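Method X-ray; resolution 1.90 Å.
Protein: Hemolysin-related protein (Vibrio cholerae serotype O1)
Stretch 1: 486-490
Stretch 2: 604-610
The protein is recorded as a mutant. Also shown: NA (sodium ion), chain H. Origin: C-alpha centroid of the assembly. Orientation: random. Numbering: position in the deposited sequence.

Stretch 1 (486-490) DGIDE
Stretch 2 (604-610) RSATIRV

The contact is polar and small, burying 182 Å² summed over both sides, and it centres on the carboxylate of Asp-489. In the CA register, Asp-489 CA faces Thr-607 CA at 7.4 Å and Gly-487 CA faces Arg-609 CA at 8.5 Å, so the stretches run in opposite directions.

Charge pairing comes first. Asp-489 (phi/psi -72/141, chi1 -80°, m; chi2 -2°) is buried and points toward the second stretch; its charge is matched by a cationic guanidinium and two hydroxyl donors. Arg-609 (-129/138) reaches it with a side chain extended through chi2 and chi3: chi1 -81° (m), chi2 -172° (t), chi3 172° (t), chi4 89°. In the salt bridge, Arg-609 NH2 lies 2.8 Å from Asp-489 OD1, a weak hydrogen bond at 145°; Arg-609 NH1 to Asp-489 OD2 is better aligned, 3.1 Å and 160°, while Arg-609 NH1 to Asp-489 OD1, also 3.1 Å, is weak at 131°.

Two hydroxyls also donate to the carboxylate. Ser-605 OG (-111/139, chi1 172°, t) donates to Asp-489 OD2 at 2.7 Å, an oxygen also bonded elsewhere in the structure, and Thr-607 OG1 (-81/123, chi1 -57°, m) donates to Asp-489 OD1 at 2.7 Å. Ala-606 (-86/-5) lies between them, its CB sideways, and Thr-607 N donates to Ser-605 OG at 3.1 Å and 168°, linking the two residues that serve the carboxylate.

The backbone contributes through Gly-487 O, which accepts from Arg-609 NH2 at 2.9 Å and 170°, near the guanidinium plane. Water 1 donates to Gly-487 O (2.8 Å) and accepts from Arg-609 NE (2.7 Å). Arginine's several N-H groups thus serve Asp-489, Gly-487 O and the water at once. At phi/psi 87/-3 a CB on Gly-487 would jam against the preceding carbonyl O, so glycine fits.

The sodium ion NA is bound by Asp-486 OD1 (2.5 Å), Ile-488 O (2.2 Å), Glu-490 OE2 (2.3 Å), Glu-490 OE1 (2.9 Å) and two atoms elsewhere in the structure. Ile-488 (-112/128, chi1 -54°, m; chi2 177°, t) points away, and Ile-488 N donates to Asp-486 OD1 at 3.0 Å.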

# COMPACT_ATOMS: atom_id res chain seq x y z
N ASP A 486 16.21 -8.10 -3.24
CA ASP A 486 16.35 -7.61 -4.60
C ASP A 486 15.28 -6.60 -4.98
O ASP A 486 15.18 -6.21 -6.15
CB ASP A 486 16.33 -8.78 -5.59
CG ASP A 486 14.97 -9.48 -5.68
OD1 ASP A 486 14.08 -9.22 -4.84
OD2 ASP A 486 14.81 -10.31 -6.60
N GLY A 487 14.48 -6.15 -4.02
CA GLY A 487 13.44 -5.18 -4.29
C GLY A 487 12.12 -5.76 -4.74
O GLY A 487 11.16 -4.99 -4.93
N ILE A 488 12.03 -7.08 -4.91
CA ILE A 488 10.82 -7.76 -5.34
C ILE A 488 10.30 -8.60 -4.18
O ILE A 488 11.06 -9.40 -3.60
CB ILE A 488 11.07 -8.63 -6.58
CG1 ILE A 488 11.70 -7.79 -7.70
CG2 ILE A 488 9.77 -9.29 -7.05
CD1 ILE A 488 12.07 -8.58 -8.94
N ASP A 489 9.03 -8.43 -3.83
CA ASP A 489 8.46 -9.17 -2.71
C ASP A 489 8.28 -10.64 -3.07
O ASP A 489 7.91 -10.98 -4.20
CB ASP A 489 7.10 -8.58 -2.31
CG ASP A 489 7.22 -7.33 -1.43
OD1 ASP A 489 8.36 -6.92 -1.10
OD2 ASP A 489 6.17 -6.76 -1.07
N GLU A 490 8.56 -11.50 -2.10
CA GLU A 490 8.10 -12.88 -2.08
C GLU A 490 6.72 -12.95 -1.42
O GLU A 490 6.25 -12.00 -0.78
CB GLU A 490 9.10 -13.77 -1.35
CG GLU A 490 10.37 -14.10 -2.14
CD GLU A 490 11.37 -12.94 -2.25
OE1 GLU A 490 11.78 -12.39 -1.20
OE2 GLU A 490 11.74 -12.57 -3.39
N ARG A 604 -0.66 -5.24 2.69
CA ARG A 604 -0.23 -6.44 3.41
C ARG A 604 1.16 -6.90 2.97
O ARG A 604 1.45 -8.09 2.91
CB ARG A 604 -1.28 -7.55 3.27
CG ARG A 604 -2.39 -7.43 4.35
CD ARG A 604 -3.53 -8.43 4.14
NE ARG A 604 -4.40 -8.04 3.03
CZ ARG A 604 -5.55 -7.39 3.16
NH1 ARG A 604 -6.02 -7.05 4.36
NH2 ARG A 604 -6.25 -7.10 2.08
N SER A 605 2.04 -5.93 2.71
CA SER A 605 3.47 -6.17 2.56
C SER A 605 4.23 -5.57 3.74
O SER A 605 3.94 -4.45 4.18
CB SER A 605 4.01 -5.57 1.26
OG SER A 605 5.42 -5.66 1.24
N ALA A 606 5.22 -6.31 4.22
CA ALA A 606 6.10 -5.84 5.28
C ALA A 606 7.29 -5.04 4.77
O ALA A 606 8.06 -4.51 5.58
CB ALA A 606 6.62 -7.03 6.10
N THR A 607 7.47 -4.94 3.45
CA THR A 607 8.69 -4.36 2.90
C THR A 607 8.63 -2.84 2.93
O THR A 607 7.72 -2.24 2.34
CB THR A 607 8.91 -4.84 1.47
OG1 THR A 607 8.95 -6.28 1.45
CG2 THR A 607 10.23 -4.28 0.90
N ILE A 608 9.60 -2.21 3.58
CA ILE A 608 9.69 -0.75 3.57
C ILE A 608 10.17 -0.31 2.20
O ILE A 608 11.22 -0.76 1.72
CB ILE A 608 10.63 -0.25 4.68
CG1 ILE A 608 10.05 -0.59 6.05
CG2 ILE A 608 10.85 1.27 4.55
CD1 ILE A 608 10.99 -0.26 7.22
N ARG A 609 9.40 0.56 1.55
CA ARG A 609 9.72 1.04 0.21
C ARG A 609 9.67 2.56 0.17
O ARG A 609 8.75 3.16 0.74
CB ARG A 609 8.77 0.48 -0.84
CG ARG A 609 9.11 -0.92 -1.27
CD ARG A 609 8.27 -1.39 -2.44
NE ARG A 609 8.79 -2.67 -2.92
CZ ARG A 609 8.41 -3.86 -2.47
NH1 ARG A 609 7.47 -3.95 -1.53
NH2 ARG A 609 8.96 -4.96 -2.97
N VAL A 610 10.64 3.15 -0.50
CA VAL A 610 10.67 4.58 -0.79
C VAL A 610 9.97 4.81 -2.12
O VAL A 610 10.25 4.09 -3.09
CB VAL A 610 12.12 5.12 -0.82
CG1 VAL A 610 12.14 6.61 -1.16
CG2 VAL A 610 12.81 4.86 0.51
NA NA H . 12.87 -10.59 -3.13
O HOH W 1 11.29 -2.38 -4.01